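Local coordinates for protein putative oxidoreductase with NAD(P)-binding Rossmann-fold domain (Clostridium difficile, PDB 3UUW) that is a putative oxidoreductase of the GFO/IDH/MocA family, probably binding NAD(P) through its Rossmann-fold domain, with a substrate that is not established, at residues T78-E81 against I82-L86; A100-V103 against S104-E107; L109-L112 against S113-K116; Y132-I135 against K136-T140. One frame throughout, in Å; residues are numbered along the deposited sequence.

Contact 1: T78-E81 against I82-L86; sequences THYE and IIKIL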
ATOM      1  N   THR A  78     -38.681 -17.913  -4.500  1.00 25.94           N
ATOM      2  CA  THR A  78     -39.971 -17.283  -4.767  1.00 26.21           C
ATOM      3  C   THR A  78     -39.977 -16.506  -6.084  1.00 24.14           C
ATOM      4  O   THR A  78     -41.021 -16.046  -6.530  1.00 23.41           O
ATOM      5  CB  THR A  78     -40.368 -16.303  -3.627  1.00 26.11           C
ATOM      6  OG1 THR A  78     -39.445 -15.209  -3.577  1.00 30.26           O
ATOM      7  CG2 THR A  78     -40.384 -17.011  -2.289  1.00 30.98           C
ATOM      8  N   HIS A  79     -38.819 -16.342  -6.707  1.00 22.48           N
ATOM      9  CA  HIS A  79     -38.774 -15.532  -7.941  1.00 21.94           C
ATOM     10  C   HIS A  79     -39.728 -16.008  -9.028  1.00 21.98           C
ATOM     11  O   HIS A  79     -40.457 -15.204  -9.609  1.00 21.95           O
ATOM     12  CB  HIS A  79     -37.368 -15.532  -8.530  1.00 21.12           C
ATOM     13  CG  HIS A  79     -36.369 -14.736  -7.754  1.00 20.97           C
ATOM     14  ND1 HIS A  79     -35.082 -14.545  -8.206  1.00 21.02           N
ATOM     15  CD2 HIS A  79     -36.458 -14.065  -6.579  1.00 19.89           C
ATOM     16  CE1 HIS A  79     -34.410 -13.821  -7.328  1.00 21.80           C
ATOM     17  NE2 HIS A  79     -35.222 -13.515  -6.331  1.00 21.47           N
ATOM     18  N   TYR A  80     -39.686 -17.290  -9.346  1.00 22.20           N
ATOM     19  CA  TYR A  80     -40.458 -17.844 -10.465  1.00 22.61           C
ATOM     20  C   TYR A  80     -41.947 -17.536 -10.366  1.00 22.78           C
ATOM     21  O   TYR A  80     -42.523 -16.979 -11.287  1.00 21.75           O
ATOM     22  CB  TYR A  80     -40.182 -19.340 -10.613  1.00 24.19           C
ATOM     23  CG  TYR A  80     -40.991 -20.069 -11.673  1.00 25.79           C
ATOM     24  CD1 TYR A  80     -40.856 -19.761 -13.030  1.00 24.11           C
ATOM     25  CD2 TYR A  80     -41.865 -21.086 -11.321  1.00 29.96           C
ATOM     26  CE1 TYR A  80     -41.573 -20.432 -13.990  1.00 22.53           C
ATOM     27  CE2 TYR A  80     -42.594 -21.757 -12.268  1.00 29.34           C
ATOM     28  CZ  TYR A  80     -42.446 -21.436 -13.602  1.00 28.07           C
ATOM     29  OH  TYR A  80     -43.176 -22.123 -14.520  1.00 29.23           O
ATOM     30  N   GLU A  81     -42.565 -17.857  -9.234  1.00 21.93           N
ATOM     31  CA  GLU A  81     -43.985 -17.593  -9.076  1.00 24.02           C
ATOM     32  C   GLU A  81     -44.315 -16.108  -9.003  1.00 21.77           C
ATOM     33  O   GLU A  81     -45.321 -15.685  -9.557  1.00 22.37           O
ATOM     34  CB  GLU A  81     -44.576 -18.324  -7.865  1.00 24.92           C
ATOM     35  CG  GLU A  81     -44.585 -19.847  -8.019  1.00 29.79           C
ATOM     36  CD  GLU A  81     -45.387 -20.364  -9.233  1.00 37.57           C
ATOM     37  OE1 GLU A  81     -46.206 -19.604  -9.809  1.00 41.54           O
ATOM     38  OE2 GLU A  81     -45.210 -21.557  -9.598  1.00 39.79           O
ATOM     39  N   ILE A  82     -43.495 -15.319  -8.320  1.00 21.55           N
ATOM     40  CA  ILE A  82     -43.778 -13.896  -8.225  1.00 20.45           C
ATOM     41  C   ILE A  82     -43.634 -13.214  -9.585  1.00 20.34           C
ATOM     42  O   ILE A  82     -44.490 -12.437  -9.976  1.00 19.69           O
ATOM     43  CB  ILE A  82     -42.908 -13.172  -7.170  1.00 20.38           C
ATOM     44  CG1 ILE A  82     -43.211 -13.692  -5.760  1.00 23.83           C
ATOM     45  CG2 ILE A  82     -43.135 -11.662  -7.257  1.00 21.96           C
ATOM     46  CD1 ILE A  82     -42.283 -13.114  -4.676  1.00 24.54           C
ATOM     47  N   ILE A  83     -42.558 -13.507 -10.314  1.00 19.74           N
ATOM     48  CA  ILE A  83     -42.334 -12.834 -11.594  1.00 17.82           C
ATOM     49  C   ILE A  83     -43.422 -13.181 -12.619  1.00 19.75           C
ATOM     50  O   ILE A  83     -43.794 -12.337 -13.414  1.00 19.43           O
ATOM     51  CB  ILE A  83     -40.925 -13.115 -12.149  1.00 18.48           C
ATOM     52  CG1 ILE A  83     -39.871 -12.586 -11.171  1.00 17.46           C
ATOM     53  CG2 ILE A  83     -40.749 -12.451 -13.541  1.00 18.06           C
ATOM     54  CD1 ILE A  83     -38.401 -12.963 -11.524  1.00 17.78           C
ATOM     55  N   LYS A  84     -43.922 -14.413 -12.590  0.60 20.30           N
ATOM     56  CA  LYS A  84     -44.983 -14.806 -13.492  0.60 21.45           C
ATOM     57  C   LYS A  84     -46.213 -13.916 -13.237  0.60 21.31           C
ATOM     58  O   LYS A  84     -46.792 -13.385 -14.172  0.60 20.82           O
ATOM     59  CB  LYS A  84     -45.274 -16.302 -13.333  0.60 22.47           C
ATOM     60  CG  LYS A  84     -46.242 -16.901 -14.317  0.60 25.85           C
ATOM     61  CD  LYS A  84     -46.013 -18.430 -14.447  0.60 26.53           C
ATOM     62  CE  LYS A  84     -45.749 -19.121 -13.087  0.60 30.89           C
ATOM     63  NZ  LYS A  84     -45.810 -20.623 -13.143  0.60 32.94           N
ATOM     64  N   ILE A  85     -46.571 -13.718 -11.968  1.00 21.68           N
ATOM     65  CA  ILE A  85     -47.686 -12.823 -11.600  1.00 21.32           C
ATOM     66  C   ILE A  85     -47.462 -11.380 -12.098  1.00 20.78           C
ATOM     67  O   ILE A  85     -48.347 -10.767 -12.708  1.00 22.24           O
ATOM     68  CB  ILE A  85     -47.881 -12.802 -10.077  1.00 22.32           C
ATOM     69  CG1 ILE A  85     -48.415 -14.158  -9.593  1.00 25.55           C
ATOM     70  CG2 ILE A  85     -48.809 -11.655  -9.655  1.00 21.31           C
ATOM     71  CD1 ILE A  85     -48.367 -14.330  -8.087  1.00 30.57           C
ATOM     72  N   LEU A  86     -46.260 -10.860 -11.865  1.00 20.02           N
ATOM     73  CA  LEU A  86     -45.936  -9.478 -12.203  1.00 18.61           C
ATOM     74  C   LEU A  86     -45.970  -9.204 -13.699  1.00 18.41           C
ATOM     75  O   LEU A  86     -46.566  -8.238 -14.145  1.00 18.15           O
ATOM     76  CB  LEU A  86     -44.554  -9.110 -11.634  1.00 17.71           C
ATOM     77  CG  LEU A  86     -44.449  -9.088 -10.103  1.00 19.14           C
ATOM     78  CD1 LEU A  86     -43.001  -8.761  -9.630  1.00 20.71           C
ATOM     79  CD2 LEU A  86     -45.446  -8.081  -9.532  1.00 20.01           C
TER

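Contact 2: A100-V103 against S104-E107; sequences ASTV and SQGE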
ATOM      1  N   ALA A 100     -34.220 -17.169 -11.683  1.00 18.92           N
ATOM      2  CA  ALA A 100     -35.071 -18.146 -11.027  1.00 20.24           C
ATOM      3  C   ALA A 100     -34.243 -19.323 -10.489  1.00 20.94           C
ATOM      4  O   ALA A 100     -33.040 -19.414 -10.734  1.00 19.20           O
ATOM      5  CB  ALA A 100     -36.167 -18.614 -11.994  1.00 18.50           C
ATOM      6  N   SER A 101     -34.873 -20.220  -9.736  1.00 21.39           N
ATOM      7  CA  SER A 101     -34.147 -21.351  -9.173  1.00 22.64           C
ATOM      8  C   SER A 101     -33.427 -22.202 -10.228  1.00 21.80           C
ATOM      9  O   SER A 101     -32.353 -22.780  -9.966  1.00 22.16           O
ATOM     10  CB  SER A 101     -35.111 -22.217  -8.361  1.00 24.39           C
ATOM     11  OG  SER A 101     -35.678 -21.458  -7.304  1.00 28.52           O
ATOM     12  N   THR A 102     -34.036 -22.336 -11.399  1.00 20.37           N
ATOM     13  CA  THR A 102     -33.442 -23.088 -12.498  1.00 19.86           C
ATOM     14  C   THR A 102     -33.377 -22.231 -13.762  1.00 18.60           C
ATOM     15  O   THR A 102     -34.131 -21.297 -13.917  1.00 17.71           O
ATOM     16  CB  THR A 102     -34.246 -24.378 -12.839  1.00 21.10           C
ATOM     17  OG1 THR A 102     -35.469 -24.043 -13.510  1.00 22.21           O
ATOM     18  CG2 THR A 102     -34.547 -25.218 -11.585  1.00 23.79           C
ATOM     19  N   VAL A 103     -32.447 -22.552 -14.649  1.00 18.31           N
ATOM     20  CA  VAL A 103     -32.347 -21.842 -15.930  1.00 17.48           C
ATOM     21  C   VAL A 103     -33.629 -22.041 -16.763  1.00 18.25           C
ATOM     22  O   VAL A 103     -34.111 -21.116 -17.396  1.00 18.17           O
ATOM     23  CB  VAL A 103     -31.127 -22.301 -16.713  1.00 17.45           C
ATOM     24  CG1 VAL A 103     -31.166 -21.748 -18.136  1.00 17.28           C
ATOM     25  CG2 VAL A 103     -29.842 -21.863 -15.988  1.00 18.16           C
ATOM     26  N   SER A 104     -34.174 -23.257 -16.727  1.00 20.76           N
ATOM     27  CA  SER A 104     -35.392 -23.566 -17.475  1.00 21.21           C
ATOM     28  C   SER A 104     -36.524 -22.615 -17.074  1.00 20.10           C
ATOM     29  O   SER A 104     -37.203 -22.046 -17.929  1.00 19.63           O
ATOM     30  CB  SER A 104     -35.783 -25.022 -17.234  1.00 23.93           C
ATOM     31  OG  SER A 104     -36.740 -25.425 -18.166  1.00 27.10           O
ATOM     32  N   GLN A 105     -36.709 -22.424 -15.766  1.00 19.59           N
ATOM     33  CA  GLN A 105     -37.694 -21.454 -15.280  1.00 19.15           C
ATOM     34  C   GLN A 105     -37.368 -20.058 -15.792  1.00 19.03           C
ATOM     35  O   GLN A 105     -38.256 -19.326 -16.233  1.00 16.96           O
ATOM     36  CB  GLN A 105     -37.725 -21.444 -13.757  1.00 19.81           C
ATOM     37  CG  GLN A 105     -38.413 -22.655 -13.170  1.00 22.71           C
ATOM     38  CD  GLN A 105     -38.239 -22.742 -11.685  1.00 24.27           C
ATOM     39  OE1 GLN A 105     -37.524 -21.947 -11.079  1.00 25.78           O
ATOM     40  NE2 GLN A 105     -38.873 -23.730 -11.089  1.00 30.54           N
ATOM     41  N   GLY A 106     -36.095 -19.669 -15.715  1.00 17.98           N
ATOM     42  CA  GLY A 106     -35.672 -18.392 -16.256  1.00 16.47           C
ATOM     43  C   GLY A 106     -36.021 -18.198 -17.736  1.00 15.78           C
ATOM     44  O   GLY A 106     -36.510 -17.138 -18.139  1.00 15.25           O
ATOM     45  N   GLU A 107     -35.795 -19.234 -18.547  1.00 15.96           N
ATOM     46  CA  GLU A 107     -36.111 -19.162 -19.977  1.00 16.69           C
ATOM     47  C   GLU A 107     -37.604 -18.915 -20.217  1.00 16.87           C
ATOM     48  O   GLU A 107     -37.975 -18.173 -21.128  1.00 16.78           O
ATOM     49  CB  GLU A 107     -35.654 -20.435 -20.677  1.00 16.67           C
ATOM     50  CG  GLU A 107     -34.125 -20.552 -20.779  1.00 18.85           C
ATOM     51  CD  GLU A 107     -33.642 -21.919 -21.290  1.00 24.79           C
ATOM     52  OE1 GLU A 107     -34.275 -22.932 -20.984  1.00 27.15           O
ATOM     53  OE2 GLU A 107     -32.603 -21.979 -21.975  1.00 25.13           O
TER

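Contact 3: L109-L112 against S113-K116; sequences LIEL and STKK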
ATOM      1  N   LEU A 109     -39.697 -17.359 -18.109  1.00 16.27           N
ATOM      2  CA  LEU A 109     -39.968 -15.980 -17.698  1.00 15.33           C
ATOM      3  C   LEU A 109     -39.511 -14.980 -18.763  1.00 15.09           C
ATOM      4  O   LEU A 109     -40.196 -14.013 -19.029  1.00 15.34           O
ATOM      5  CB  LEU A 109     -39.335 -15.659 -16.362  1.00 14.83           C
ATOM      6  CG  LEU A 109     -39.805 -16.476 -15.146  1.00 16.19           C
ATOM      7  CD1 LEU A 109     -38.902 -16.185 -13.940  1.00 17.60           C
ATOM      8  CD2 LEU A 109     -41.302 -16.195 -14.854  1.00 19.45           C
ATOM      9  N   ILE A 110     -38.354 -15.232 -19.364  1.00 14.43           N
ATOM     10  CA  ILE A 110     -37.833 -14.359 -20.418  1.00 15.88           C
ATOM     11  C   ILE A 110     -38.819 -14.300 -21.574  1.00 17.13           C
ATOM     12  O   ILE A 110     -39.132 -13.208 -22.109  1.00 17.52           O
ATOM     13  CB  ILE A 110     -36.407 -14.791 -20.881  1.00 15.04           C
ATOM     14  CG1 ILE A 110     -35.384 -14.464 -19.774  1.00 16.00           C
ATOM     15  CG2 ILE A 110     -36.020 -14.091 -22.226  1.00 16.80           C
ATOM     16  CD1 ILE A 110     -34.068 -15.311 -19.872  1.00 14.96           C
ATOM     17  N   GLU A 111     -39.331 -15.458 -21.987  1.00 17.57           N
ATOM     18  CA  GLU A 111     -40.270 -15.459 -23.100  1.00 18.39           C
ATOM     19  C   GLU A 111     -41.557 -14.737 -22.736  1.00 18.08           C
ATOM     20  O   GLU A 111     -42.092 -13.980 -23.556  1.00 17.36           O
ATOM     21  CB  GLU A 111     -40.545 -16.870 -23.605  1.00 19.92           C
ATOM     22  CG  GLU A 111     -39.316 -17.510 -24.235  1.00 23.48           C
ATOM     23  CD  GLU A 111     -38.664 -16.629 -25.303  1.00 27.08           C
ATOM     24  OE1 GLU A 111     -39.401 -16.104 -26.165  1.00 29.01           O
ATOM     25  OE2 GLU A 111     -37.416 -16.473 -25.271  1.00 27.13           O
ATOM     26  N   LEU A 112     -42.039 -14.938 -21.522  1.00 16.42           N
ATOM     27  CA  LEU A 112     -43.237 -14.215 -21.061  1.00 17.95           C
ATOM     28  C   LEU A 112     -42.998 -12.699 -21.118  1.00 17.43           C
ATOM     29  O   LEU A 112     -43.837 -11.948 -21.644  1.00 18.16           O
ATOM     30  CB  LEU A 112     -43.645 -14.664 -19.655  1.00 18.64           C
ATOM     31  CG  LEU A 112     -44.891 -14.009 -19.063  1.00 22.68           C
ATOM     32  CD1 LEU A 112     -46.099 -14.184 -19.974  1.00 26.65           C
ATOM     33  CD2 LEU A 112     -45.179 -14.577 -17.657  1.00 26.55           C
ATOM     34  N   SER A 113     -41.831 -12.251 -20.674  1.00 16.20           N
ATOM     35  CA  SER A 113     -41.516 -10.819 -20.688  1.00 16.22           C
ATOM     36  C   SER A 113     -41.499 -10.267 -22.124  1.00 17.76           C
ATOM     37  O   SER A 113     -42.053  -9.215 -22.408  1.00 18.01           O
ATOM     38  CB  SER A 113     -40.190 -10.547 -19.958  1.00 16.55           C
ATOM     39  OG  SER A 113     -39.044 -10.871 -20.760  1.00 17.63           O
ATOM     40  N   THR A 114     -40.913 -11.006 -23.055  1.00 18.10           N
ATOM     41  CA  THR A 114     -40.838 -10.517 -24.426  1.00 21.04           C
ATOM     42  C   THR A 114     -42.243 -10.495 -25.095  1.00 22.13           C
ATOM     43  O   THR A 114     -42.568  -9.558 -25.833  1.00 23.81           O
ATOM     44  CB  THR A 114     -39.790 -11.305 -25.236  1.00 21.75           C
ATOM     45  OG1 THR A 114     -40.148 -12.672 -25.286  1.00 28.84           O
ATOM     46  CG2 THR A 114     -38.431 -11.165 -24.641  1.00 24.11           C
ATOM     47  N   LYS A 115     -43.081 -11.486 -24.794  1.00 21.21           N
ATOM     48  CA  LYS A 115     -44.450 -11.500 -25.290  1.00 23.53           C
ATOM     49  C   LYS A 115     -45.205 -10.249 -24.825  1.00 23.74           C
ATOM     50  O   LYS A 115     -45.972  -9.652 -25.603  1.00 24.85           O
ATOM     51  CB  LYS A 115     -45.174 -12.740 -24.767  1.00 24.18           C
ATOM     52  CG  LYS A 115     -46.654 -12.811 -25.103  1.00 30.65           C
ATOM     53  CD  LYS A 115     -47.325 -13.849 -24.213  1.00 35.96           C
ATOM     54  CE  LYS A 115     -48.830 -13.867 -24.384  1.00 42.09           C
ATOM     55  NZ  LYS A 115     -49.459 -14.758 -23.365  1.00 45.03           N
ATOM     56  N   LYS A 116     -44.963  -9.838 -23.574  1.00 22.58           N
ATOM     57  CA  LYS A 116     -45.663  -8.696 -22.976  1.00 24.31           C
ATOM     58  C   LYS A 116     -44.988  -7.352 -23.279  1.00 25.26           C
ATOM     59  O   LYS A 116     -45.484  -6.300 -22.873  1.00 27.58           O
ATOM     60  CB  LYS A 116     -45.780  -8.899 -21.450  1.00 24.52           C
ATOM     61  CG  LYS A 116     -46.575 -10.134 -21.006  1.00 28.99           C
ATOM     62  CD  LYS A 116     -48.051 -10.010 -21.260  1.00 33.37           C
ATOM     63  CE  LYS A 116     -48.717  -9.016 -20.318  1.00 35.84           C
ATOM     64  NZ  LYS A 116     -50.145  -8.824 -20.694  1.00 39.28           N
TER
HETATM   65  O   HOH W   1     -41.768 -14.586 -26.323  1.00 30.06           O

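Contact 4: Y132-I135 against K136-T140; sequences YKEI and KNNAT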
ATOM      1  N   TYR A 132     -14.847  -1.224 -12.522  1.00 13.24           N
ATOM      2  CA  TYR A 132     -14.792  -2.383 -13.414  1.00 13.77           C
ATOM      3  C   TYR A 132     -15.012  -1.945 -14.863  1.00 13.99           C
ATOM      4  O   TYR A 132     -14.354  -2.446 -15.783  1.00 15.25           O
ATOM      5  CB  TYR A 132     -15.835  -3.427 -13.063  1.00 13.55           C
ATOM      6  CG  TYR A 132     -15.554  -4.303 -11.834  1.00 13.83           C
ATOM      7  CD1 TYR A 132     -14.394  -4.187 -11.092  1.00 15.85           C
ATOM      8  CD2 TYR A 132     -16.436  -5.324 -11.488  1.00 13.65           C
ATOM      9  CE1 TYR A 132     -14.134  -5.032 -10.012  1.00 16.34           C
ATOM     10  CE2 TYR A 132     -16.188  -6.159 -10.407  1.00 15.42           C
ATOM     11  CZ  TYR A 132     -15.034  -6.012  -9.673  1.00 16.52           C
ATOM     12  OH  TYR A 132     -14.792  -6.860  -8.615  1.00 18.23           O
ATOM     13  N   LYS A 133     -15.960  -1.038 -15.068  1.00 14.30           N
ATOM     14  CA  LYS A 133     -16.179  -0.507 -16.402  1.00 14.95           C
ATOM     15  C   LYS A 133     -14.921   0.202 -16.915  1.00 15.51           C
ATOM     16  O   LYS A 133     -14.584   0.107 -18.114  1.00 18.24           O
ATOM     17  CB  LYS A 133     -17.396   0.415 -16.457  1.00 16.67           C
ATOM     18  CG  LYS A 133     -18.706  -0.345 -16.338  1.00 16.38           C
ATOM     19  CD  LYS A 133     -19.977   0.533 -16.402  1.00 20.27           C
ATOM     20  CE  LYS A 133     -20.014   1.489 -17.590  1.00 27.87           C
ATOM     21  NZ  LYS A 133     -20.067   0.762 -18.888  1.00 35.04           N
ATOM     22  N   GLU A 134     -14.271   0.962 -16.048  1.00 15.94           N
ATOM     23  CA  GLU A 134     -13.067   1.688 -16.453  1.00 17.02           C
ATOM     24  C   GLU A 134     -11.973   0.739 -16.917  1.00 16.81           C
ATOM     25  O   GLU A 134     -11.416   0.931 -17.998  1.00 16.86           O
ATOM     26  CB  GLU A 134     -12.567   2.588 -15.344  1.00 18.47           C
ATOM     27  CG  GLU A 134     -11.402   3.458 -15.772  1.00 22.03           C
ATOM     28  CD  GLU A 134     -11.126   4.609 -14.825  1.00 31.43           C
ATOM     29  OE1 GLU A 134     -11.801   4.720 -13.783  1.00 32.87           O
ATOM     30  OE2 GLU A 134     -10.213   5.404 -15.138  1.00 40.25           O
ATOM     31  N   ILE A 135     -11.683  -0.309 -16.155  1.00 16.09           N
ATOM     32  CA  ILE A 135     -10.589  -1.194 -16.547  1.00 16.04           C
ATOM     33  C   ILE A 135     -10.966  -1.982 -17.783  1.00 17.47           C
ATOM     34  O   ILE A 135     -10.123  -2.217 -18.628  1.00 17.98           O
ATOM     35  CB  ILE A 135     -10.050  -2.107 -15.385  1.00 16.11           C
ATOM     36  CG1 ILE A 135     -11.107  -3.084 -14.865  1.00 16.59           C
ATOM     37  CG2 ILE A 135      -9.516  -1.231 -14.243  1.00 15.31           C
ATOM     38  CD1 ILE A 135     -10.520  -4.181 -13.903  1.00 17.45           C
ATOM     39  N   LYS A 136     -12.251  -2.324 -17.930  1.00 15.91           N
ATOM     40  CA  LYS A 136     -12.698  -3.037 -19.117  1.00 17.18           C
ATOM     41  C   LYS A 136     -12.512  -2.152 -20.341  1.00 18.10           C
ATOM     42  O   LYS A 136     -12.023  -2.600 -21.380  1.00 19.03           O
ATOM     43  CB  LYS A 136     -14.167  -3.413 -19.003  1.00 16.74           C
ATOM     44  CG  LYS A 136     -14.729  -4.204 -20.185  1.00 19.30           C
ATOM     45  CD  LYS A 136     -16.228  -4.460 -19.972  1.00 21.66           C
ATOM     46  CE  LYS A 136     -16.859  -5.266 -21.090  1.00 23.06           C
ATOM     47  NZ  LYS A 136     -17.017  -4.428 -22.316  1.00 28.85           N
ATOM     48  N   ASN A 137     -12.903  -0.897 -20.209  1.00 17.68           N
ATOM     49  CA  ASN A 137     -12.829   0.055 -21.335  1.00 19.85           C
ATOM     50  C   ASN A 137     -11.380   0.367 -21.742  1.00 21.03           C
ATOM     51  O   ASN A 137     -11.102   0.616 -22.923  1.00 23.35           O
ATOM     52  CB  ASN A 137     -13.539   1.361 -20.976  1.00 20.25           C
ATOM     53  CG  ASN A 137     -15.051   1.240 -20.944  1.00 27.04           C
ATOM     54  OD1 ASN A 137     -15.637   0.319 -21.517  1.00 33.05           O
ATOM     55  ND2 ASN A 137     -15.702   2.222 -20.305  1.00 34.19           N
ATOM     56  N   ASN A 138     -10.454   0.310 -20.783  1.00 20.65           N
ATOM     57  CA  ASN A 138      -9.058   0.697 -21.029  1.00 22.59           C
ATOM     58  C   ASN A 138      -8.100  -0.459 -21.330  1.00 23.16           C
ATOM     59  O   ASN A 138      -6.914  -0.229 -21.610  1.00 25.16           O
ATOM     60  CB  ASN A 138      -8.536   1.528 -19.852  1.00 22.21           C
ATOM     61  CG  ASN A 138      -9.197   2.865 -19.752  1.00 24.28           C
ATOM     62  OD1 ASN A 138      -9.666   3.414 -20.754  1.00 30.24           O
ATOM     63  ND2 ASN A 138      -9.225   3.430 -18.555  1.00 24.48           N
ATOM     64  N   ALA A 139      -8.617  -1.682 -21.306  1.00 22.77           N
ATOM     65  CA  ALA A 139      -7.803  -2.878 -21.539  1.00 23.79           C
ATOM     66  C   ALA A 139      -7.810  -3.210 -23.009  1.00 26.14           C
ATOM     67  O   ALA A 139      -8.878  -3.288 -23.632  1.00 27.97           O
ATOM     68  CB  ALA A 139      -8.350  -4.046 -20.748  1.00 22.28           C
ATOM     69  N   THR A 140      -6.621  -3.373 -23.572  1.00 25.39           N
ATOM     70  CA  THR A 140      -6.490  -3.793 -24.963  1.00 25.54           C
ATOM     71  C   THR A 140      -5.391  -4.851 -25.035  1.00 24.18           C
ATOM     72  O   THR A 140      -4.417  -4.797 -24.288  1.00 24.14           O
ATOM     73  CB  THR A 140      -6.168  -2.622 -25.891  1.00 28.45           C
ATOM     74  OG1 THR A 140      -4.913  -2.056 -25.516  1.00 32.07           O
ATOM     75  CG2 THR A 140      -7.258  -1.544 -25.805  1.00 29.10           C
TER

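Contact 1: T78-E81 against I82-L86
Lys84 lays the end of its chain over one face of the Tyr80 ring, and the carboxylate of Glu81 comes alongside it. The three residues sit on the first turns of helix 79-88. This is the helix of a beta-alpha-beta unit of the Rossmann fold, between parallel strands 69-72 and 92-95. The Tyr80 and Lys84 side chains cross obliquely. Lys84 CE stands 4.0 Å above the plane of the Tyr80 ring, displaced toward its rim. The lysine starts with CG anti to the backbone N (chi1 -173°) and bends at chi3, which turns NZ back toward the start of the helix. There NZ makes a weak hydrogen bond to Tyr80 OH, which is also hydrogen-bonded to Glu108. Glu81 and Lys84 run side by side and point the same way. Their salt bridge is long, with Glu81 OE1 and Lys84 NZ 3.5 Å apart. The ring contact, the weak bond and the salt bridge belong to one of two modelled Lys84 conformers, so they are doubtful.

On another side of the helix Ile82 and Ile83 pack against Thr78 and His79. Ile82 lies beside Thr78, with CD1 3.7 Å from Thr78 OG1. Both isoleucines also pack on Leu72 of strand 69-72. The polar ends have other partners. Thr78 OG1 is hydrogen-bonded to Ser75 and Ser74. The His79 imidazole is held at both nitrogens, ND1 by Leu99 O and NE2 by Ser74 O. Ile83 CD1 folds back to lie 4.1 Å from His79 CB.

Contact 2: A100-V103 against S104-E107
The side-chain amide of Gln105 is the flat group that reaches back over the loop 100-103. Thr102 OG1 lies over one face of the amide, 3.6 Å from Gln105 CD. The Tyr80 ring lies over the opposite face. Ala100 CB and Ser101 N sit close to the amide plane, at the edge that carries OE1. Gln105 OE1 is 3.4 Å from Ser101 N and 3.7 Å from Ala100 CB. The Thr102 and Gln105 side chains cross at about a right angle. The carboxylate of Glu107 is the other flat group. Val103 CG1 lies over one of its faces, 4.0 Å from Glu107 CD.

Thr102 is the N-cap of helix 103-116. Its OG1 sits between the backbone N and the carbonyl carbon (chi1 73°), where it can face the first turn. It accepts a hydrogen bond from Gln105 N at 3.0 Å, with an N-H...O angle of 166°. The helix then continues with the bonds from Gly106 N to Thr102 O and from Glu107 N to Val103 O. Gly106 brings only backbone to the turn, and Ala100 CB comes within 3.9 Å of its N.

Helix 295-305 supplies further polar partners. Glu301 accepts from Val103 N, and Arg298 forms a salt bridge with Glu107. The threonine hydroxyl and the Glu301 carboxylate thus take up two backbone N-H groups at the helix start. Negative charge at this end would probably suit the helix dipole.

Contact 3: L109-L112 against S113-K116
Ser113 OG donates a hydrogen bond to Ile110 O, 2.7 Å away, in the last turns of helix 103-116. The hydroxyl lies between the backbone N and the carbonyl carbon (chi1 78°), which aims it down the helix at the preceding turn. It meets the oxygen from the side, at a C=O...OG angle of 122°. Ile110 O also accepts from Thr114 N, much nearer the line of its C=O bond. Two donors therefore grip one carbonyl, and the buried serine hydroxyl is satisfied within its own helix.

A water forms the second polar link. It donates to Glu111 OE1 at 2.8 Å and to Thr114 OG1 at 2.7 Å. The two side chains slant across each other, and their oxygens stand 3.6 Å apart, Glu111 OE1 to Thr114 OG1. A bend at chi2 of Glu111 lets its carboxylate reach the shared water.

Backbone bonds carry the helix through the segment, from Ser113 N to Leu109 O and on to Lys116 N and Leu112 O. Apolar contact is slight. Lys116 CG approaches Leu112 CD1 to 4.2 Å, while both lysine ends lead away.

The helix connects parallel strands 92-95 and 120-122 in a beta-alpha-beta unit. Leu109 and Ser113 pack on Leu120 of strand 120-122. Leu109 and Leu112 also touch the neighbouring helix 79-88.

Contact 4: Y132-I135 against K136-T140
Glu134 places CG anti to the backbone N (chi1 -174°), while Asn138 turns its amide beside its own backbone N (chi1 -68°). These torsions bring the two side chains together one turn apart, near the end of helix 130-138. They meet at a slant. Asn138 ND2 lies 3.5 Å from Glu134 CG, and the carboxylate and amide planes are 76° apart. The amide therefore meets the aliphatic part of the glutamate. The carboxylate itself extends away to a salt bridge with Lys255.

The Asn137 amide lies instead against a backbone carbonyl, with CG 3.1 Å from Lys133 O. That carbonyl is hydrogen-bonded by Asn137 N at 2.9 Å.

Lys136 N and Asn137 N bond in the regular way, Lys136 N to Tyr132 O. Asn138 N is shared, with a bond of 3.0 Å to Glu134 O and a weak one to Ile135 O. Ala139 CB then closes to 3.3 Å from Ile135 O.

Ile135 faces the mixed sheet and packs on Val227, Ile229, Val238 and Leu244 of strands 224-231, 234-239 and 243-248. Tyr132 reaches the same sheet, where its OH is hydrogen-bonded to Glu225. Tyr132, Lys133 and Lys136 also touch Trp177 or Leu178 of helix 160-179, Lys136 by a cation-pi contact with Trp177.

The four contacts follow one another along the chain. Contacts 1, 2 and 3 form one cluster in the Rossmann domain, with centres 11 to 13 Å apart. Contact 1 lies on helix 79-88. Contact 2 starts helix 103-116 and contact 3 lies near its end. The two helices pack together: Tyr80 CD1 is 3.6 Å from Gln105 CB, and Leu109 joins Ala100 to the helix of contact 1. Contact 4 stands apart, with its centre 31 to 36 Å from the others. Its helix packs on the mixed sheet. Contacts 1 to 3 thus lie in the probable nucleotide-binding domain and contact 4 in the C-terminal domain.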